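Local coordinates for protein Cbm77-rfpl (Ruminococcus flavefaciens, PDB 5FU5) that probably binds plant cell-wall polysaccharide, most likely pectic, as a family 77 carbohydrate-binding module of the cellulosome system of a rumen bacterium, at residues A71-K76 against D104-F109; V91-G96 against M111-L116; N15-S18 against T23-G26. One frame throughout, in Å; residues are numbered along the deposited sequence.

Contact 1: A71-K76 against D104-F109; sequences AAATAK and DACNLF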
ATOM      1  N   ALA A  71      -8.999 -10.152   4.441  1.00 22.71           N
ATOM      2  CA  ALA A  71      -8.185 -10.510   5.602  1.00 25.19           C
ATOM      3  C   ALA A  71      -6.825 -11.133   5.202  1.00 22.69           C
ATOM      4  O   ALA A  71      -5.804 -10.834   5.819  1.00 22.65           O
ATOM      5  CB  ALA A  71      -8.953 -11.475   6.502  1.00 27.58           C
ATOM      6  N   ALA A  72      -6.861 -12.013   4.202  1.00 22.07           N
ATOM      7  CA  ALA A  72      -5.655 -12.694   3.666  1.00 20.79           C
ATOM      8  C   ALA A  72      -5.217 -12.220   2.285  1.00 20.48           C
ATOM      9  O   ALA A  72      -4.707 -12.971   1.464  1.00 26.24           O
ATOM     10  CB  ALA A  72      -5.847 -14.201   3.645  1.00 25.93           C
ATOM     11  N   ALA A  73      -5.349 -10.925   2.056  1.00 20.94           N
ATOM     12  CA  ALA A  73      -4.842 -10.265   0.858  1.00 20.39           C
ATOM     13  C   ALA A  73      -3.349 -10.542   0.649  1.00 19.59           C
ATOM     14  O   ALA A  73      -2.597 -10.839   1.599  1.00 21.04           O
ATOM     15  CB  ALA A  73      -5.056  -8.774   0.985  1.00 20.40           C
ATOM     16  N   THR A  74      -2.930 -10.407  -0.599  1.00 19.57           N
ATOM     17  CA  THR A  74      -1.552 -10.632  -0.973  1.00 20.40           C
ATOM     18  C   THR A  74      -1.082  -9.528  -1.901  1.00 19.15           C
ATOM     19  O   THR A  74      -1.861  -8.798  -2.509  1.00 20.23           O
ATOM     20  CB  THR A  74      -1.387 -11.964  -1.739  1.00 23.79           C
ATOM     21  OG1 THR A  74      -2.218 -11.929  -2.886  1.00 24.01           O
ATOM     22  CG2 THR A  74      -1.759 -13.155  -0.836  1.00 23.85           C
ATOM     23  N   ALA A  75       0.212  -9.401  -2.000  1.00 16.08           N
ATOM     24  CA  ALA A  75       0.854  -8.531  -2.999  1.00 16.23           C
ATOM     25  C   ALA A  75       2.294  -8.979  -3.225  1.00 17.44           C
ATOM     26  O   ALA A  75       2.840  -9.748  -2.430  1.00 20.68           O
ATOM     27  CB  ALA A  75       0.871  -7.067  -2.549  1.00 18.74           C
ATOM     28  N   LYS A  76       2.893  -8.494  -4.294  1.00 16.71           N
ATOM     29  CA  LYS A  76       4.331  -8.651  -4.498  1.00 16.32           C
ATOM     30  C   LYS A  76       4.988  -7.324  -4.193  1.00 15.99           C
ATOM     31  O   LYS A  76       4.544  -6.283  -4.719  1.00 17.01           O
ATOM     32  CB  LYS A  76       4.650  -9.133  -5.920  1.00 18.36           C
ATOM     33  CG  LYS A  76       4.255 -10.575  -6.131  1.00 21.17           C
ATOM     34  CD  LYS A  76       4.657 -11.038  -7.511  1.00 22.76           C
ATOM     35  CE  LYS A  76       4.253 -12.483  -7.708  1.00 27.37           C
ATOM     36  NZ  LYS A  76       4.868 -13.058  -8.945  1.00 32.21           N
ATOM     37  N   ASP A 104      -2.268 -12.168  -5.734  1.00 19.61           N
ATOM     38  CA  ASP A 104      -3.593 -12.718  -6.021  1.00 24.23           C
ATOM     39  C   ASP A 104      -4.609 -11.583  -5.974  1.00 23.99           C
ATOM     40  O   ASP A 104      -4.267 -10.449  -5.679  1.00 22.78           O
ATOM     41  CB  ASP A 104      -3.939 -13.869  -5.077  1.00 26.37           C
ATOM     42  CG  ASP A 104      -2.956 -15.019  -5.182  1.00 31.35           C
ATOM     43  OD1 ASP A 104      -2.357 -15.279  -6.263  1.00 35.03           O
ATOM     44  OD2 ASP A 104      -2.755 -15.666  -4.146  1.00 42.01           O
ATOM     45  N   ALA A 105      -5.847 -11.894  -6.306  1.00 24.23           N
ATOM     46  CA  ALA A 105      -6.874 -10.900  -6.383  1.00 24.71           C
ATOM     47  C   ALA A 105      -7.163 -10.368  -4.981  1.00 22.82           C
ATOM     48  O   ALA A 105      -7.287 -11.125  -3.990  1.00 26.59           O
ATOM     49  CB  ALA A 105      -8.122 -11.469  -7.012  1.00 26.08           C
ATOM     50  N   CYS A 106      -7.209  -9.038  -4.926  1.00 20.44           N
ATOM     51  CA  CYS A 106      -7.600  -8.284  -3.714  1.00 20.06           C
ATOM     52  C   CYS A 106      -7.583  -6.783  -4.037  1.00 19.13           C
ATOM     53  O   CYS A 106      -7.331  -6.373  -5.182  1.00 19.67           O
ATOM     54  CB  CYS A 106      -6.690  -8.568  -2.516  1.00 19.72           C
ATOM     55  SG  CYS A 106      -4.951  -8.253  -2.852  1.00 20.52           S
ATOM     56  N   ASN A 107      -7.893  -5.990  -3.017  1.00 16.12           N
ATOM     57  CA  ASN A 107      -8.248  -4.571  -3.238  1.00 17.28           C
ATOM     58  C   ASN A 107      -7.657  -3.692  -2.127  1.00 16.02           C
ATOM     59  O   ASN A 107      -7.901  -3.915  -0.956  1.00 16.05           O
ATOM     60  CB  ASN A 107      -9.780  -4.456  -3.321  1.00 17.93           C
ATOM     61  CG  ASN A 107     -10.313  -5.198  -4.527  1.00 18.48           C
ATOM     62  OD1 ASN A 107     -10.100  -4.776  -5.667  1.00 19.75           O
ATOM     63  ND2 ASN A 107     -10.898  -6.355  -4.292  1.00 19.94           N
ATOM     64  N   LEU A 108      -6.826  -2.735  -2.560  1.00 16.55           N
ATOM     65  CA  LEU A 108      -5.967  -1.931  -1.708  1.00 15.06           C
ATOM     66  C   LEU A 108      -6.620  -0.571  -1.341  1.00 14.47           C
ATOM     67  O   LEU A 108      -6.989   0.187  -2.243  1.00 15.72           O
ATOM     68  CB  LEU A 108      -4.635  -1.702  -2.411  1.00 15.78           C
ATOM     69  CG  LEU A 108      -3.565  -0.852  -1.680  1.00 15.18           C
ATOM     70  CD1 LEU A 108      -3.156  -1.494  -0.358  1.00 17.33           C
ATOM     71  CD2 LEU A 108      -2.391  -0.561  -2.569  1.00 16.86           C
ATOM     72  N   PHE A 109      -6.703  -0.281  -0.045  1.00 14.55           N
ATOM     73  CA  PHE A 109      -7.394   0.952   0.421  1.00 15.72           C
ATOM     74  C   PHE A 109      -6.518   2.041   1.024  1.00 14.94           C
ATOM     75  O   PHE A 109      -6.892   3.230   1.032  1.00 16.15           O
ATOM     76  CB  PHE A 109      -8.505   0.577   1.400  1.00 15.92           C
ATOM     77  CG  PHE A 109      -9.673  -0.138   0.770  1.00 16.10           C
ATOM     78  CD1 PHE A 109      -9.602  -1.482   0.418  1.00 16.11           C
ATOM     79  CD2 PHE A 109     -10.884   0.491   0.562  1.00 18.09           C
ATOM     80  CE1 PHE A 109     -10.658  -2.123  -0.173  1.00 17.69           C
ATOM     81  CE2 PHE A 109     -11.952  -0.171   0.014  1.00 18.94           C
ATOM     82  CZ  PHE A 109     -11.862  -1.480  -0.357  1.00 17.39           C
TER
HETATM   83  O   HOH W   1      -2.236  -8.645  -5.200  1.00 18.33           O
HETATM   84  O   HOH W   2      -4.993 -11.969  -2.466  1.00 26.58           O

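Contact 2: V91-G96 against M111-L116; sequences VDLAQG and MEYAAL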
ATOM      1  N   VAL A  91       5.820  -4.831   5.510  1.00 17.57           N
ATOM      2  CA  VAL A  91       7.080  -5.245   4.906  0.50 16.52           C
ATOM      3  C   VAL A  91       8.155  -4.247   5.297  1.00 16.34           C
ATOM      4  O   VAL A  91       7.987  -3.050   5.064  1.00 18.44           O
ATOM      5  CB  VAL A  91       7.081  -5.303   3.358  0.50 15.70           C
ATOM      6  CG1 VAL A  91       8.360  -6.030   2.890  0.50 11.87           C
ATOM      7  CG2 VAL A  91       5.840  -5.956   2.750  0.50 17.54           C
ATOM      8  N   ASP A  92       9.271  -4.728   5.831  1.00 16.68           N
ATOM      9  CA  ASP A  92      10.391  -3.909   6.145  1.00 16.39           C
ATOM     10  C   ASP A  92      11.260  -3.775   4.915  1.00 16.13           C
ATOM     11  O   ASP A  92      11.544  -4.776   4.259  1.00 18.35           O
ATOM     12  CB  ASP A  92      11.174  -4.484   7.326  1.00 17.31           C
ATOM     13  CG  ASP A  92      10.389  -4.416   8.645  1.00 23.61           C
ATOM     14  OD1 ASP A  92       9.234  -3.985   8.701  1.00 30.03           O
ATOM     15  OD2 ASP A  92      10.899  -4.814   9.653  1.00 32.85           O
ATOM     16  N   LEU A  93      11.691  -2.548   4.618  1.00 15.40           N
ATOM     17  CA  LEU A  93      12.391  -2.188   3.407  1.00 15.78           C
ATOM     18  C   LEU A  93      13.648  -1.363   3.642  1.00 16.68           C
ATOM     19  O   LEU A  93      13.749  -0.627   4.646  1.00 17.80           O
ATOM     20  CB  LEU A  93      11.460  -1.433   2.431  1.00 15.26           C
ATOM     21  CG  LEU A  93      10.227  -2.163   1.939  1.00 16.61           C
ATOM     22  CD1 LEU A  93       9.368  -1.219   1.115  1.00 16.69           C
ATOM     23  CD2 LEU A  93      10.560  -3.410   1.136  1.00 18.67           C
ATOM     24  N   ALA A  94      14.624  -1.557   2.764  1.00 16.48           N
ATOM     25  CA  ALA A  94      15.821  -0.727   2.751  1.00 17.90           C
ATOM     26  C   ALA A  94      15.578   0.557   1.946  1.00 16.99           C
ATOM     27  O   ALA A  94      14.602   0.680   1.205  1.00 18.16           O
ATOM     28  CB  ALA A  94      16.982  -1.509   2.137  1.00 20.76           C
ATOM     29  N   GLN A  95      16.487   1.505   2.104  1.00 19.03           N
ATOM     30  CA  GLN A  95      16.474   2.719   1.269  1.00 18.77           C
ATOM     31  C   GLN A  95      16.510   2.293  -0.197  1.00 18.30           C
ATOM     32  O   GLN A  95      17.166   1.299  -0.554  1.00 21.48           O
ATOM     33  CB  GLN A  95      17.700   3.578   1.570  1.00 21.62           C
ATOM     34  CG  GLN A  95      17.775   4.929   0.869  1.00 23.38           C
ATOM     35  CD  GLN A  95      18.176   4.902  -0.603  1.00 30.12           C
ATOM     36  OE1 GLN A  95      18.965   4.054  -1.033  1.00 35.46           O
ATOM     37  NE2 GLN A  95      17.686   5.906  -1.380  1.00 36.47           N
ATOM     38  N   GLY A  96      15.828   3.058  -1.052  1.00 19.61           N
ATOM     39  CA  GLY A  96      15.918   2.872  -2.487  1.00 19.29           C
ATOM     40  C   GLY A  96      14.599   2.595  -3.133  1.00 18.67           C
ATOM     41  O   GLY A  96      13.530   2.700  -2.496  1.00 19.16           O
ATOM     42  N   MET A 111      -2.138   3.037   2.196  1.00 15.29           N
ATOM     43  CA  MET A 111      -0.763   2.644   2.373  0.50 15.85           C
ATOM     44  C   MET A 111       0.064   3.710   3.038  1.00 15.72           C
ATOM     45  O   MET A 111      -0.262   4.910   2.993  1.00 16.70           O
ATOM     46  CB  MET A 111      -0.156   2.164   1.060  0.50 21.56           C
ATOM     47  CG  MET A 111      -0.036   3.178  -0.028  0.50 19.47           C
ATOM     48  SD  MET A 111       0.642   2.512  -1.573  0.50 21.28           S
ATOM     49  CE  MET A 111       0.218   3.995  -2.457  0.50 14.14           C
ATOM     50  N   GLU A 112       1.087   3.243   3.765  1.00 15.81           N
ATOM     51  CA  GLU A 112       1.998   4.100   4.489  0.50 17.17           C
ATOM     52  C   GLU A 112       3.405   3.559   4.400  1.00 17.00           C
ATOM     53  O   GLU A 112       3.595   2.360   4.459  1.00 18.54           O
ATOM     54  CB  GLU A 112       1.603   4.212   5.969  0.50 21.61           C
ATOM     55  CG  GLU A 112       2.781   4.633   6.815  0.50 28.20           C
ATOM     56  CD  GLU A 112       2.439   5.097   8.184  0.50 35.42           C
ATOM     57  OE1 GLU A 112       1.352   4.745   8.707  0.50 43.87           O
ATOM     58  OE2 GLU A 112       3.296   5.828   8.706  0.50 40.82           O
ATOM     59  N   TYR A 113       4.372   4.457   4.267  1.00 14.67           N
ATOM     60  CA  TYR A 113       5.773   4.106   4.376  1.00 15.55           C
ATOM     61  C   TYR A 113       6.337   4.937   5.512  1.00 17.84           C
ATOM     62  O   TYR A 113       6.334   6.165   5.431  1.00 18.72           O
ATOM     63  CB  TYR A 113       6.574   4.337   3.073  1.00 16.63           C
ATOM     64  CG  TYR A 113       7.970   3.839   3.234  1.00 15.83           C
ATOM     65  CD1 TYR A 113       8.204   2.459   3.351  1.00 16.65           C
ATOM     66  CD2 TYR A 113       9.045   4.695   3.421  1.00 16.73           C
ATOM     67  CE1 TYR A 113       9.474   1.970   3.584  1.00 17.09           C
ATOM     68  CE2 TYR A 113      10.333   4.202   3.677  1.00 17.28           C
ATOM     69  CZ  TYR A 113      10.524   2.803   3.716  1.00 16.17           C
ATOM     70  OH  TYR A 113      11.771   2.287   3.967  1.00 17.17           O
ATOM     71  N   ALA A 114       6.813   4.260   6.559  1.00 15.90           N
ATOM     72  CA  ALA A 114       7.420   4.888   7.750  1.00 17.89           C
ATOM     73  C   ALA A 114       8.912   4.773   7.610  1.00 18.82           C
ATOM     74  O   ALA A 114       9.450   3.687   7.761  1.00 19.88           O
ATOM     75  CB  ALA A 114       6.937   4.213   9.013  1.00 20.43           C
ATOM     76  N   ALA A 115       9.574   5.887   7.353  1.00 17.24           N
ATOM     77  CA  ALA A 115      10.996   5.962   7.095  1.00 18.44           C
ATOM     78  C   ALA A 115      11.722   6.323   8.367  1.00 18.54           C
ATOM     79  O   ALA A 115      11.366   7.306   9.027  1.00 20.27           O
ATOM     80  CB  ALA A 115      11.290   6.982   6.021  1.00 19.48           C
ATOM     81  N   LEU A 116      12.761   5.572   8.708  1.00 18.84           N
ATOM     82  CA  LEU A 116      13.561   5.834   9.908  1.00 19.66           C
ATOM     83  C   LEU A 116      14.478   7.025   9.761  1.00 20.74           C
ATOM     84  O   LEU A 116      14.934   7.347   8.683  1.00 23.16           O
ATOM     85  CB  LEU A 116      14.448   4.585  10.177  1.00 22.21           C
ATOM     86  CG  LEU A 116      13.711   3.301  10.568  1.00 23.76           C
ATOM     87  CD1 LEU A 116      14.664   2.085  10.608  1.00 26.02           C
ATOM     88  CD2 LEU A 116      13.027   3.447  11.901  1.00 25.80           C
TER

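Contact 3: N15-S18 against T23-G26; sequences NGTS and TIAG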
ATOM      1  N   ASN A  15      -7.781  10.621  -2.160  1.00 18.60           N
ATOM      2  CA  ASN A  15      -6.852  11.122  -3.163  1.00 19.21           C
ATOM      3  C   ASN A  15      -6.718  10.256  -4.407  1.00 19.75           C
ATOM      4  O   ASN A  15      -5.897  10.537  -5.274  1.00 22.88           O
ATOM      5  CB  ASN A  15      -5.474  11.410  -2.560  1.00 20.57           C
ATOM      6  CG  ASN A  15      -5.505  12.544  -1.530  1.00 22.24           C
ATOM      7  OD1 ASN A  15      -5.255  12.341  -0.346  1.00 24.34           O
ATOM      8  ND2 ASN A  15      -5.859  13.725  -1.986  1.00 22.31           N
ATOM      9  N   GLY A  16      -7.520   9.210  -4.522  1.00 19.47           N
ATOM     10  CA  GLY A  16      -7.538   8.450  -5.791  1.00 19.86           C
ATOM     11  C   GLY A  16      -6.165   7.884  -6.088  1.00 17.81           C
ATOM     12  O   GLY A  16      -5.564   7.232  -5.218  1.00 18.96           O
ATOM     13  N   THR A  17      -5.664   8.150  -7.288  1.00 17.98           N
ATOM     14  CA  THR A  17      -4.309   7.742  -7.677  1.00 18.08           C
ATOM     15  C   THR A  17      -3.282   8.866  -7.628  1.00 19.59           C
ATOM     16  O   THR A  17      -2.157   8.693  -8.101  1.00 22.40           O
ATOM     17  CB  THR A  17      -4.316   7.123  -9.104  1.00 21.29           C
ATOM     18  OG1 THR A  17      -4.742   8.121 -10.043  1.00 24.78           O
ATOM     19  CG2 THR A  17      -5.207   5.942  -9.182  1.00 20.18           C
ATOM     20  N   SER A  18      -3.636  10.017  -7.041  1.00 19.02           N
ATOM     21  CA  SER A  18      -2.758  11.199  -7.022  1.00 20.53           C
ATOM     22  C   SER A  18      -1.777  11.173  -5.841  1.00 17.52           C
ATOM     23  O   SER A  18      -2.176  11.107  -4.663  1.00 21.34           O
ATOM     24  CB  SER A  18      -3.600  12.499  -6.933  1.00 23.02           C
ATOM     25  OG  SER A  18      -4.364  12.670  -8.070  1.00 32.49           O
ATOM     26  N   THR A  23       4.107   6.599  -7.264  1.00 16.94           N
ATOM     27  CA  THR A  23       3.697   6.611  -8.665  1.00 17.09           C
ATOM     28  C   THR A  23       2.761   5.438  -8.869  1.00 17.10           C
ATOM     29  O   THR A  23       3.196   4.277  -8.837  1.00 17.92           O
ATOM     30  CB  THR A  23       4.890   6.570  -9.599  1.00 19.92           C
ATOM     31  OG1 THR A  23       5.720   7.719  -9.354  1.00 23.18           O
ATOM     32  CG2 THR A  23       4.445   6.546 -11.029  1.00 22.64           C
ATOM     33  N   ILE A  24       1.470   5.728  -9.010  1.00 16.64           N
ATOM     34  CA  ILE A  24       0.417   4.719  -9.020  1.00 15.53           C
ATOM     35  C   ILE A  24      -0.109   4.534 -10.410  1.00 16.58           C
ATOM     36  O   ILE A  24      -0.628   5.475 -11.024  1.00 20.60           O
ATOM     37  CB  ILE A  24      -0.742   5.166  -8.041  1.00 18.18           C
ATOM     38  CG1 ILE A  24      -0.192   5.344  -6.618  1.00 18.25           C
ATOM     39  CG2 ILE A  24      -1.858   4.129  -8.036  1.00 20.15           C
ATOM     40  CD1 ILE A  24      -1.067   6.161  -5.697  1.00 20.26           C
ATOM     41  N   ALA A  25       0.004   3.298 -10.925  1.00 17.63           N
ATOM     42  CA  ALA A  25      -0.566   2.892 -12.189  1.00 17.60           C
ATOM     43  C   ALA A  25      -1.634   1.835 -11.945  1.00 17.98           C
ATOM     44  O   ALA A  25      -1.341   0.692 -11.563  1.00 19.01           O
ATOM     45  CB  ALA A  25       0.498   2.355 -13.102  1.00 20.56           C
ATOM     46  N   GLY A  26      -2.885   2.230 -12.097  1.00 16.89           N
ATOM     47  CA  GLY A  26      -3.985   1.306 -11.911  1.00 17.26           C
ATOM     48  C   GLY A  26      -5.318   2.032 -11.814  1.00 16.27           C
ATOM     49  O   GLY A  26      -5.402   3.257 -12.094  1.00 17.95           O
TER
HETATM   50  O   HOH W   3       0.645   8.448  -8.601  1.00 24.45           O

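Contact 1: A71-K76 against D104-F109
In the antiparallel beta-sheet fold of this carbohydrate-binding module, Thr74 opens strand 74-77 and meets Asp104 and Cys106 of the loop that leads into the long strand 107-116. The case illustrates how one hydroxyl can pin a loop without any strand pairing. The backbone N of Asp104 donates to Thr74 OG1 at 2.9 Å, with an N-H...O angle of 153°, and Asp104 CB settles alongside the same oxygen. Thr74 places OG1 between its own backbone N and carbonyl carbon (chi1 58°), which turns the hydroxyl to the loop. Water 2 holds OG1 as well, at 2.8 Å, and donates to Ala105 O. A second bridge runs through water 1, which donates both to Thr74 O, at 2.7 Å, and to Asp104 O, at 2.8 Å. Two waters and one direct bond therefore tie a single threonine to successive peptide groups of the loop. Cys106 supplies the apolar side of the contact: its CB packs 3.9 Å from Ala73 CB, and its SG lies 3.2 Å from Thr74 O, a close approach of sulfur to a carbonyl oxygen that water 1 also grips. Phe68 of strand 62-68 touches both Ala73 and Cys106 and so extends this apolar patch, while Lys81 and Thr83 of strand 80-83 press on Thr74. Asp104 OD2 makes a long, weak ion pair with Lys81. Backbone bonds join Lys76 to Thr101 at the end of strand 96-101, and Cys106 to Met48 just past strand 40-47.

Contact 2: V91-G96 against M111-L116
Leu93 ends strand 88-93 and Tyr113 lies within strand 107-116, but the two strands are not paired: strand 62-68 bonds antiparallel to both, so the contact reaches across an intervening strand and is made largely by side chains. Beyond Leu93 the chain leaves the strand through Ala94. Tyr113 bridges the interval with its length. Its CG stands anti to the backbone N (chi1 -175°), which carries the ring across to the end of strand 88-93. There CE1 takes two contacts from one leucine, Leu93 CD1 at 4.0 Å and Leu93 CB at 4.1 Å, and the two side chains run at a slant to each other. CE1 thus sits against the root and one methyl branch of Leu93, and this carbon-to-carbon part of the contact is apolar. The phenol oxygen also passes near Leu93 CB and comes within 3.6 Å of Leu93 O, yet its hydrogen bond goes elsewhere, to Ser60 O. Ala94 O in turn accepts from His98 NE2. In this tyrosine the hydroxyl is held by the Ser60 carbonyl, while a ring carbon packs beside a leucine. Phe56 of strand 53-58 touches Leu93 and meets the Tyr113 ring with planes at about 45°. Leu64 of strand 62-68 packs on both partners, and the backbone bonds of Leu93 with Gly62 and of Glu112 with Thr65 keep the three strands together.

Contact 3: N15-S18 against T23-G26
Ile24, on strand 23-29, packs against Thr17 in a type II' beta turn that runs from Asn15 to Ser18 at the end of the short helix 12-15. Gly16 takes the second position of the turn with positive phi (60°), and Ser18 N closes it on Asn15 O at 2.9 Å. From Ile24 the side chain can be followed outward. CB comes 3.8 Å from Thr17 O. At CB it forks: CG2, anti to the backbone N, meets the CB and CG2 of Thr17, with the two methyls 4.0 Å apart, while CG1 passes the carbonyl of Thr17 more loosely. CD1 at the tip ends 3.7 Å from Thr17 O and also touches the carbonyl carbon. One branch therefore packs on the threonine side chain and the other on its peptide. Cutting the side chain back to an alanine is likely to leave the Thr17 methyl without its apolar mate and to open a gap beside the Thr17 carbonyl. Thr17 CG2 also lies 4.0 Å from Gly26 O, two residues further along the strand. His10 of strand 4-11 touches Ile24 and bonds through NE2 to Gly16 O, so one histidine meets both turn and strand. The other edge of strand 23-29 pairs with strand 53-58 through Thr23 and Ala25, whereas Ile24 N turns to the loop: it donates to water 3 at 2.9 Å, and that water donates to Thr17 O, also at 2.9 Å.

Contacts 1 and 2 draw on successive segments of strand 107-116, on opposite sides of the chain's centre and about 18 Å apart between centres, and strand 62-68 supplies packing partners to both. Contact 1 is the most buried of the three, and combines a direct hydrogen bond and water bridges with a small apolar patch. Contact 2 is partly buried and mainly apolar, its one phenol oxygen being satisfied outside the pair. Contact 3 lies at the surface and joins a turn to a strand through methyl packing and a single water. It is linked to contact 2 where Met111 CE touches Ile24 CD1 at 4.1 Å; contact 1 meets contact 2 only through the chain, and does not touch contact 3.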